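Local coordinates for HIAXHD3 (Humicola insolens, PDB 3ZXK), which is an exo-acting family 43 arabinofuranosidase that targets side chains, probably of xylan, and has been engineered to display endo-xylanase activity as well, at residues 43-48 / 53-58; 89-94 / 152-157; 98-103 / 144-149. One frame throughout, in Å; residues are numbered along the deposited sequence. Where two conformers were deposited one is given.

Contact 1 (43-48 / 53-58); sequences PVLKSY and WTPVTH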
loop_
_atom_site.group_PDB
_atom_site.type_symbol
_atom_site.label_atom_id
_atom_site.label_comp_id
_atom_site.label_asym_id
_atom_site.label_seq_id
_atom_site.Cartn_x
_atom_site.Cartn_y
_atom_site.Cartn_z
ATOM N N PRO A 43 -4.582 -0.360 4.032
ATOM C CA PRO A 43 -4.612 1.019 4.547
ATOM C C PRO A 43 -5.836 1.763 4.041
ATOM O O PRO A 43 -6.362 1.451 2.946
ATOM C CB PRO A 43 -3.386 1.676 3.909
ATOM C CG PRO A 43 -2.743 0.665 3.065
ATOM C CD PRO A 43 -3.454 -0.621 3.123
ATOM N N VAL A 44 -6.269 2.720 4.856
ATOM C CA VAL A 44 -7.287 3.699 4.489
ATOM C C VAL A 44 -6.639 5.083 4.554
ATOM O O VAL A 44 -6.047 5.446 5.588
ATOM C CB VAL A 44 -8.506 3.680 5.439
ATOM C CG1 VAL A 44 -9.577 4.668 4.995
ATOM C CG2 VAL A 44 -9.135 2.285 5.481
ATOM N N LEU A 45 -6.761 5.823 3.454
ATOM C CA LEU A 45 -6.339 7.219 3.389
ATOM C C LEU A 45 -7.544 8.122 3.362
ATOM O O LEU A 45 -8.641 7.721 2.925
ATOM C CB LEU A 45 -5.465 7.485 2.160
ATOM C CG LEU A 45 -4.386 6.436 1.806
ATOM C CD1 LEU A 45 -3.804 6.782 0.441
ATOM C CD2 LEU A 45 -3.302 6.399 2.864
ATOM N N LYS A 46 -7.335 9.354 3.824
ATOM C CA LYS A 46 -8.383 10.343 3.910
ATOM C C LYS A 46 -7.952 11.609 3.162
ATOM O O LYS A 46 -6.764 11.984 3.184
ATOM C CB LYS A 46 -8.591 10.652 5.386
ATOM C CG LYS A 46 -9.285 11.934 5.713
ATOM C CD LYS A 46 -9.331 12.174 7.203
ATOM C CE LYS A 46 -10.275 13.335 7.461
ATOM N NZ LYS A 46 -10.456 13.579 8.911
ATOM N N SER A 47 -8.920 12.249 2.513
ATOM C CA SER A 47 -8.728 13.534 1.835
ATOM C C SER A 47 -9.981 14.385 1.878
ATOM O O SER A 47 -11.064 13.861 1.937
ATOM C CB SER A 47 -8.368 13.325 0.365
ATOM O OG SER A 47 -8.064 14.568 -0.222
ATOM N N TYR A 48 -9.807 15.694 1.772
ATOM C CA TYR A 48 -10.942 16.600 1.644
ATOM C C TYR A 48 -11.124 17.077 0.205
ATOM O O TYR A 48 -12.140 17.703 -0.124
ATOM C CB TYR A 48 -10.797 17.796 2.587
ATOM C CG TYR A 48 -10.852 17.444 4.044
ATOM C CD1 TYR A 48 -12.067 17.163 4.666
ATOM C CD2 TYR A 48 -9.675 17.390 4.823
ATOM C CE1 TYR A 48 -12.111 16.858 6.029
ATOM C CE2 TYR A 48 -9.717 17.080 6.181
ATOM C CZ TYR A 48 -10.938 16.809 6.767
ATOM O OH TYR A 48 -10.995 16.506 8.109
ATOM N N TRP A 53 -3.704 13.527 0.516
ATOM C CA TRP A 53 -4.133 12.318 1.220
ATOM C C TRP A 53 -3.273 12.099 2.434
ATOM O O TRP A 53 -2.051 12.342 2.382
ATOM C CB TRP A 53 -4.003 11.123 0.307
ATOM C CG TRP A 53 -4.926 11.178 -0.860
ATOM C CD1 TRP A 53 -4.673 11.688 -2.123
ATOM C CD2 TRP A 53 -6.304 10.712 -0.890
ATOM N NE1 TRP A 53 -5.764 11.536 -2.937
ATOM C CE2 TRP A 53 -6.796 10.965 -2.247
ATOM C CE3 TRP A 53 -7.148 10.107 0.037
ATOM C CZ2 TRP A 53 -8.091 10.627 -2.632
ATOM C CZ3 TRP A 53 -8.454 9.797 -0.355
ATOM C CH2 TRP A 53 -8.907 10.038 -1.662
ATOM N N THR A 54 -3.888 11.596 3.508
ATOM C CA THR A 54 -3.224 11.282 4.777
ATOM C C THR A 54 -3.709 9.896 5.202
ATOM O O THR A 54 -4.924 9.648 5.156
ATOM C CB THR A 54 -3.647 12.273 5.873
ATOM O OG1 THR A 54 -3.266 13.604 5.496
ATOM C CG2 THR A 54 -3.000 11.918 7.207
ATOM N N PRO A 55 -2.786 8.992 5.594
ATOM C CA PRO A 55 -3.237 7.659 6.051
ATOM C C PRO A 55 -3.879 7.759 7.437
ATOM O O PRO A 55 -3.359 8.488 8.306
ATOM C CB PRO A 55 -1.943 6.826 6.060
ATOM C CG PRO A 55 -0.856 7.818 6.217
ATOM C CD PRO A 55 -1.316 9.149 5.690
ATOM N N VAL A 56 -5.030 7.113 7.633
ATOM C CA VAL A 56 -5.735 7.256 8.914
ATOM C C VAL A 56 -5.956 5.970 9.692
ATOM O O VAL A 56 -6.093 6.023 10.915
ATOM C CB VAL A 56 -7.044 8.061 8.798
ATOM C CG1 VAL A 56 -6.699 9.492 8.399
ATOM C CG2 VAL A 56 -8.020 7.395 7.822
ATOM N N THR A 57 -5.962 4.835 9.006
ATOM C CA THR A 57 -6.194 3.532 9.649
ATOM C C THR A 57 -5.807 2.398 8.704
ATOM O O THR A 57 -5.461 2.648 7.547
ATOM C CB THR A 57 -7.682 3.393 10.160
ATOM O OG1 THR A 57 -7.809 2.253 11.034
ATOM C CG2 THR A 57 -8.687 3.272 9.012
ATOM N N HIS A 58 -5.855 1.166 9.192
ATOM C CA HIS A 58 -5.730 -0.008 8.328
ATOM C C HIS A 58 -6.875 -0.925 8.660
ATOM O O HIS A 58 -7.185 -1.139 9.833
ATOM C CB HIS A 58 -4.461 -0.795 8.610
ATOM C CG HIS A 58 -3.196 -0.208 8.022
ATOM N ND1 HIS A 58 -2.588 0.894 8.531
ATOM C CD2 HIS A 58 -2.424 -0.624 6.944
ATOM C CE1 HIS A 58 -1.448 1.135 7.843
ATOM N NE2 HIS A 58 -1.352 0.224 6.863
HETATM O O HOH W 1 -5.773 14.647 4.449
#
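Trp-53 meets Ser-47, and His-58 meets Pro-43, with CG anti to the carbonyl carbon in each ring residue (chi1 -66° and -78°), which brings a ring face to its partner. Over the indole sits Ser-47 CB, 3.5 Å from the centroid of the six-membered ring of Trp-53 and close to its normal, a CH-pi contact. Pro-43 CB makes a looser one with the imidazole, 4.2 Å from the centroid of the His-58 ring. On the face of the sheet that carries Pro-43 and His-58, Leu-45 CD2 presses on Pro-55 CB at 3.5 Å, a tight fit. The sheet's other face carries Val-44, whose CB lies 3.6 Å from Thr-57 CG2, and the aliphatic part of Lys-46, crossed nearly at right angles by Val-56. Strands 41-47 and 54-58 form the outer antiparallel hairpin of a four-stranded propeller blade, interrupted by a classic beta bulge in which two residues, Val-56 and Thr-57, stand opposite the single Val-44. Val-44 O takes a nearly straight bond from Val-56 N (2.8 Å, 178°) and a weak one from Thr-57 N (3.5 Å). Beyond the bulge Lys-46 and Thr-54 exchange two backbone bonds, and a water bridges Lys-46 O and Thr-54 OG1. Lys-46 NZ continues to salt bridges with Glu-123 and Glu-314. The nitrogens of His-58 bond Glu-331 and Glu-334, and two carboxylates at one imidazole would probably favour its doubly protonated form.

Contact 2 (89-94 / 152-157); sequences RYRRSN and DTMYIA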
loop_
_atom_site.group_PDB
_atom_site.type_symbol
_atom_site.label_atom_id
_atom_site.label_comp_id
_atom_site.label_asym_id
_atom_site.label_seq_id
_atom_site.Cartn_x
_atom_site.Cartn_y
_atom_site.Cartn_z
ATOM N N ARG A 89 -16.518 0.003 1.882
ATOM C CA ARG A 89 -17.598 1.017 1.814
ATOM C C ARG A 89 -18.080 1.334 3.209
ATOM O O ARG A 89 -17.906 0.548 4.125
ATOM C CB ARG A 89 -18.807 0.585 0.945
ATOM C CG ARG A 89 -18.528 0.374 -0.555
ATOM C CD ARG A 89 -18.367 1.701 -1.293
ATOM N NE ARG A 89 -17.807 1.568 -2.634
ATOM C CZ ARG A 89 -18.510 1.515 -3.773
ATOM N NH1 ARG A 89 -19.854 1.567 -3.800
ATOM N NH2 ARG A 89 -17.854 1.394 -4.914
ATOM N N TYR A 90 -18.692 2.499 3.363
ATOM C CA TYR A 90 -19.278 2.881 4.640
ATOM C C TYR A 90 -20.803 2.708 4.595
ATOM O O TYR A 90 -21.474 3.228 3.686
ATOM C CB TYR A 90 -18.962 4.347 4.892
ATOM C CG TYR A 90 -19.617 4.919 6.114
ATOM C CD1 TYR A 90 -19.254 4.497 7.402
ATOM C CD2 TYR A 90 -20.579 5.911 5.986
ATOM C CE1 TYR A 90 -19.853 5.053 8.536
ATOM C CE2 TYR A 90 -21.200 6.457 7.088
ATOM C CZ TYR A 90 -20.825 6.040 8.366
ATOM O OH TYR A 90 -21.449 6.624 9.461
ATOM N N ARG A 91 -21.330 1.984 5.575
ATOM C CA ARG A 91 -22.758 1.709 5.641
ATOM C C ARG A 91 -23.376 2.713 6.587
ATOM O O ARG A 91 -23.126 2.672 7.791
ATOM C CB ARG A 91 -22.993 0.288 6.143
ATOM C CG ARG A 91 -24.377 -0.232 5.804
ATOM C CD ARG A 91 -24.542 -1.662 6.267
ATOM N NE ARG A 91 -25.739 -2.246 5.645
ATOM C CZ ARG A 91 -26.128 -3.505 5.815
ATOM N NH1 ARG A 91 -25.447 -4.331 6.626
ATOM N NH2 ARG A 91 -27.204 -3.953 5.186
ATOM N N ARG A 92 -24.201 3.610 6.041
ATOM C CA ARG A 92 -24.852 4.639 6.866
ATOM C C ARG A 92 -25.811 4.068 7.908
ATOM O O ARG A 92 -25.863 4.564 9.041
ATOM C CB ARG A 92 -25.591 5.653 5.990
ATOM C CG ARG A 92 -24.679 6.724 5.417
ATOM C CD ARG A 92 -23.669 6.197 4.427
ATOM N NE ARG A 92 -23.086 7.330 3.701
ATOM C CZ ARG A 92 -22.177 7.211 2.748
ATOM N NH1 ARG A 92 -21.703 6.006 2.433
ATOM N NH2 ARG A 92 -21.732 8.297 2.133
ATOM N N SER A 93 -26.547 3.022 7.546
ATOM C CA SER A 93 -27.634 2.548 8.427
ATOM C C SER A 93 -27.149 2.067 9.795
ATOM O O SER A 93 -27.861 2.224 10.789
ATOM C CB SER A 93 -28.461 1.471 7.747
ATOM O OG SER A 93 -27.659 0.337 7.504
ATOM N N ASN A 94 -25.936 1.512 9.847
ATOM C CA ASN A 94 -25.388 1.123 11.143
ATOM C C ASN A 94 -24.038 1.764 11.453
ATOM O O ASN A 94 -23.331 1.286 12.333
ATOM C CB ASN A 94 -25.316 -0.412 11.283
ATOM C CG ASN A 94 -24.393 -1.030 10.262
ATOM O OD1 ASN A 94 -23.896 -0.344 9.369
ATOM N ND2 ASN A 94 -24.130 -2.307 10.411
ATOM N N ASP A 152 -30.333 -0.589 1.062
ATOM C CA ASP A 152 -29.460 -1.222 2.061
ATOM C C ASP A 152 -29.150 -2.699 1.781
ATOM O O ASP A 152 -28.650 -3.401 2.661
ATOM C CB ASP A 152 -29.978 -0.994 3.498
ATOM C CG ASP A 152 -28.842 -0.793 4.529
ATOM O OD1 ASP A 152 -27.647 -0.621 4.151
ATOM O OD2 ASP A 152 -29.142 -0.841 5.742
ATOM N N THR A 153 -29.415 -3.183 0.561
ATOM C CA THR A 153 -28.946 -4.515 0.198
ATOM C C THR A 153 -27.509 -4.382 -0.313
ATOM O O THR A 153 -27.196 -3.463 -1.037
ATOM C CB THR A 153 -29.841 -5.168 -0.851
ATOM O OG1 THR A 153 -31.166 -5.290 -0.305
ATOM C CG2 THR A 153 -29.310 -6.562 -1.250
ATOM N N MET A 154 -26.659 -5.319 0.079
ATOM C CA MET A 154 -25.256 -5.326 -0.266
ATOM C C MET A 154 -24.968 -6.351 -1.386
ATOM O O MET A 154 -25.468 -7.509 -1.360
ATOM C CB MET A 154 -24.433 -5.604 0.991
ATOM C CG MET A 154 -24.615 -4.531 2.066
ATOM S SD MET A 154 -23.825 -5.041 3.595
ATOM C CE MET A 154 -22.109 -4.871 3.153
ATOM N N TYR A 155 -24.175 -5.920 -2.376
ATOM C CA TYR A 155 -23.770 -6.729 -3.526
ATOM C C TYR A 155 -22.271 -6.654 -3.678
ATOM O O TYR A 155 -21.677 -5.633 -3.357
ATOM C CB TYR A 155 -24.410 -6.183 -4.836
ATOM C CG TYR A 155 -25.914 -6.198 -4.819
ATOM C CD1 TYR A 155 -26.639 -7.338 -5.167
ATOM C CD2 TYR A 155 -26.621 -5.066 -4.412
ATOM C CE1 TYR A 155 -28.020 -7.334 -5.106
ATOM C CE2 TYR A 155 -28.011 -5.062 -4.362
ATOM C CZ TYR A 155 -28.689 -6.210 -4.720
ATOM O OH TYR A 155 -30.063 -6.258 -4.676
ATOM N N ILE A 156 -21.679 -7.728 -4.199
ATOM C CA ILE A 156 -20.263 -7.710 -4.575
ATOM C C ILE A 156 -20.099 -8.209 -6.017
ATOM O O ILE A 156 -20.505 -9.326 -6.346
ATOM C CB ILE A 156 -19.368 -8.529 -3.615
ATOM C CG1 ILE A 156 -19.413 -7.905 -2.202
ATOM C CG2 ILE A 156 -17.927 -8.614 -4.131
ATOM C CD1 ILE A 156 -18.667 -8.682 -1.135
ATOM N N ALA A 157 -19.542 -7.344 -6.857
ATOM C CA ALA A 157 -19.106 -7.710 -8.186
ATOM C C ALA A 157 -17.670 -8.261 -8.073
ATOM O O ALA A 157 -16.847 -7.748 -7.295
ATOM C CB ALA A 157 -19.179 -6.501 -9.135
HETATM O O HOH W 2 -26.844 2.010 4.800
#
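Arg-91 and Asp-152 clamp together two adjacent blades of the five-bladed beta-propeller known for family 43 glycoside hydrolases: the arginine ends strand 87-91 of one blade, the aspartate lies in the turn before strand 154-158 of the next. The ionic part is a salt bridge from Arg-91 NE to Asp-152 OD1, 2.9 Å and nearly straight at 169°. OD1 lies in the guanidinium plane, yet NE meets it from above the carboxylate plane, the two flat groups being 69° apart. An extended arginine chain, with CG trans to the backbone N (chi1 -161°), reaches from one blade to the next. Of the other hydrogen bonds, one runs from Arg-91 NH2 to the backbone Asp-152 O at 3.0 Å, giving a side-on grip with two nitrogens, and NH2 also bonds Pro-170 O. Ser-93 OG donates to Asp-152 OD2 on its syn side at 2.6 Å. A water accepts from Ser-93 N and donates to Asp-152 OD1, so both carboxylate oxygens are held. A leucine in place of Arg-91 has no guanidinium and would probably leave Asp-152 OD1 without its charged mate and Asp-152 O without this donor, setting the turn freer to move. The remaining interaction is packing over a flat group: Met-154 SD rests above the centre of the Arg-91 guanidinium, 3.5 Å from its plane.

Contact 3 (98-103 / 144-149); sequences YWYGCV and AGLLID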
loop_
_atom_site.group_PDB
_atom_site.type_symbol
_atom_site.label_atom_id
_atom_site.label_comp_id
_atom_site.label_asym_id
_atom_site.label_seq_id
_atom_site.Cartn_x
_atom_site.Cartn_y
_atom_site.Cartn_z
ATOM N N TYR A 98 -17.234 -1.528 6.075
ATOM C CA TYR A 98 -17.084 -2.926 5.691
ATOM C C TYR A 98 -15.946 -3.088 4.678
ATOM O O TYR A 98 -16.019 -2.561 3.551
ATOM C CB TYR A 98 -18.346 -3.490 5.040
ATOM C CG TYR A 98 -19.557 -3.644 5.937
ATOM C CD1 TYR A 98 -20.201 -2.525 6.490
ATOM C CD2 TYR A 98 -20.083 -4.903 6.214
ATOM C CE1 TYR A 98 -21.317 -2.660 7.312
ATOM C CE2 TYR A 98 -21.217 -5.041 7.023
ATOM C CZ TYR A 98 -21.820 -3.917 7.591
ATOM O OH TYR A 98 -22.949 -4.063 8.361
ATOM N N TRP A 99 -14.976 -3.919 5.023
ATOM C CA TRP A 99 -13.860 -4.259 4.137
ATOM C C TRP A 99 -13.981 -5.723 3.772
ATOM O O TRP A 99 -14.042 -6.571 4.660
ATOM C CB TRP A 99 -12.505 -3.999 4.850
ATOM C CG TRP A 99 -11.328 -4.395 3.978
ATOM C CD1 TRP A 99 -10.706 -3.607 3.030
ATOM C CD2 TRP A 99 -10.687 -5.699 3.885
ATOM N NE1 TRP A 99 -9.724 -4.311 2.371
ATOM C CE2 TRP A 99 -9.661 -5.583 2.849
ATOM C CE3 TRP A 99 -10.838 -6.909 4.546
ATOM C CZ2 TRP A 99 -8.825 -6.641 2.516
ATOM C CZ3 TRP A 99 -10.002 -7.976 4.184
ATOM C CH2 TRP A 99 -9.013 -7.842 3.196
ATOM N N TYR A 100 -14.019 -6.032 2.481
ATOM C CA TYR A 100 -13.991 -7.443 2.089
ATOM C C TYR A 100 -12.756 -7.651 1.222
ATOM O O TYR A 100 -12.472 -6.815 0.344
ATOM C CB TYR A 100 -15.199 -7.826 1.236
ATOM C CG TYR A 100 -16.551 -7.774 1.901
ATOM C CD1 TYR A 100 -17.256 -6.568 2.023
ATOM C CD2 TYR A 100 -17.148 -8.954 2.395
ATOM C CE1 TYR A 100 -18.516 -6.536 2.631
ATOM C CE2 TYR A 100 -18.406 -8.925 3.002
ATOM C CZ TYR A 100 -19.077 -7.715 3.109
ATOM O OH TYR A 100 -20.319 -7.660 3.709
ATOM N N GLY A 101 -12.118 -8.802 1.395
ATOM C CA GLY A 101 -11.017 -9.174 0.493
ATOM C C GLY A 101 -10.881 -10.682 0.412
ATOM O O GLY A 101 -10.916 -11.353 1.450
ATOM N N CYS A 102 -10.691 -11.214 -0.800
ATOM C CA CYS A 102 -10.432 -12.642 -0.978
ATOM C C CYS A 102 -8.948 -12.919 -0.858
ATOM O O CYS A 102 -8.141 -12.300 -1.551
ATOM C CB CYS A 102 -10.931 -13.137 -2.346
ATOM S SG CYS A 102 -10.556 -14.907 -2.541
ATOM N N VAL A 103 -8.586 -13.845 0.020
ATOM C CA VAL A 103 -7.193 -14.224 0.217
ATOM C C VAL A 103 -7.155 -15.735 0.186
ATOM O O VAL A 103 -7.840 -16.410 0.976
ATOM C CB VAL A 103 -6.639 -13.703 1.580
ATOM C CG1 VAL A 103 -5.189 -14.146 1.765
ATOM C CG2 VAL A 103 -6.734 -12.177 1.641
ATOM N N ALA A 144 -12.797 -7.969 -5.741
ATOM C CA ALA A 144 -14.137 -7.682 -5.250
ATOM C C ALA A 144 -14.431 -6.187 -5.359
ATOM O O ALA A 144 -13.535 -5.350 -5.130
ATOM C CB ALA A 144 -14.236 -8.119 -3.789
ATOM N N GLY A 145 -15.689 -5.884 -5.676
ATOM C CA GLY A 145 -16.222 -4.519 -5.624
ATOM C C GLY A 145 -17.580 -4.499 -4.946
ATOM O O GLY A 145 -18.597 -4.941 -5.536
ATOM N N LEU A 146 -17.602 -3.947 -3.728
ATOM C CA LEU A 146 -18.812 -3.838 -2.922
ATOM C C LEU A 146 -19.670 -2.642 -3.305
ATOM O O LEU A 146 -19.145 -1.549 -3.508
ATOM C CB LEU A 146 -18.413 -3.680 -1.427
ATOM C CG LEU A 146 -19.505 -3.402 -0.381
ATOM C CD1 LEU A 146 -20.463 -4.577 -0.329
ATOM C CD2 LEU A 146 -18.906 -3.145 0.999
ATOM N N LEU A 147 -20.996 -2.857 -3.340
ATOM C CA LEU A 147 -21.983 -1.806 -3.434
ATOM C C LEU A 147 -22.981 -1.978 -2.294
ATOM O O LEU A 147 -23.512 -3.055 -2.133
ATOM C CB LEU A 147 -22.750 -1.892 -4.793
ATOM C CG LEU A 147 -24.043 -1.056 -4.834
ATOM C CD1 LEU A 147 -23.703 0.413 -4.723
ATOM C CD2 LEU A 147 -24.853 -1.292 -6.094
ATOM N N ILE A 148 -23.199 -0.944 -1.500
ATOM C CA ILE A 148 -24.350 -0.923 -0.608
ATOM C C ILE A 148 -25.444 -0.114 -1.305
ATOM O O ILE A 148 -25.317 1.110 -1.430
ATOM C CB ILE A 148 -23.960 -0.324 0.763
ATOM C CG1 ILE A 148 -22.722 -1.082 1.308
ATOM C CG2 ILE A 148 -25.166 -0.275 1.707
ATOM C CD1 ILE A 148 -22.207 -0.615 2.653
ATOM N N ASP A 149 -26.500 -0.805 -1.751
ATOM C CA ASP A 149 -27.539 -0.212 -2.562
ATOM C C ASP A 149 -28.427 0.763 -1.762
ATOM O O ASP A 149 -28.379 0.818 -0.538
ATOM C CB ASP A 149 -28.348 -1.328 -3.238
ATOM C CG ASP A 149 -29.036 -0.877 -4.490
ATOM O OD1 ASP A 149 -28.915 0.322 -4.870
ATOM O OD2 ASP A 149 -29.704 -1.732 -5.109
#
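Tyr-98 meets Leu-146 with the root of its side chain and not with its ring: Tyr-98 CB stands 4.1 Å from Leu-146 CD2, and the same methyl lies 3.9 Å from the backbone Tyr-98 O. The phenol beyond runs on past this leucine, its OH bonded to Asn-94 and with Met-154 CE, from strand 154-158, over a face of its ring. At Trp-99 the strand turns a side chain away from segment 144-149. Tyr-100 points back toward the leucine and receives it at the ring edge, where Tyr-100 CE1 is 3.8 Å from Leu-146 CD2 and 4.0 Å from Leu-146 CD1. The leucine comes to that edge with CG trans to its backbone N, chi1 174°, which carries CG toward the tyrosines; CD2 then lies between the two, and CD1 reaches Tyr-100 only. Strand 96-103 is the second strand of its propeller blade and strand 145-148 the first of the following one, so this is apolar packing between blades, with no hydrogen bond spanning the two segments. The polar end of Tyr-100 is satisfied farther off by Gly-172 O, and its ring also touches Met-154 and Ile-156. Gly-101 lays its backbone N over a face of the Trp-99 indole, 3.6 Å above the plane; a CB on this residue would run into Trp-99 CH2. With Cys-102 the strand leaves the leucine behind, and the sulfur of this residue is joined in a disulfide to Cys-140.

How the contacts relate
From the N terminus, contact 1 closes first, over the four-residue turn between 43-48 and 53-58, and it is complete before the chain enters strand 87-91, where contact 2 opens. Contact 2 waits until 152-157 to close. Contact 3 is nested inside that long loop: 98-103 follows one strand later and 144-149 returns just before 152-157. Contact 1 is internal to one blade, whereas contacts 2 and 3 join the same two neighbouring blades, their centres about 9 Å apart. These two touch directly, for Ala-157 O and Tyr-155 O probably accept from Gly-145 N and Leu-147 N. Contact 1 lies apart, its centre about 20 Å from that of contact 2 and about 18 Å from contact 3's.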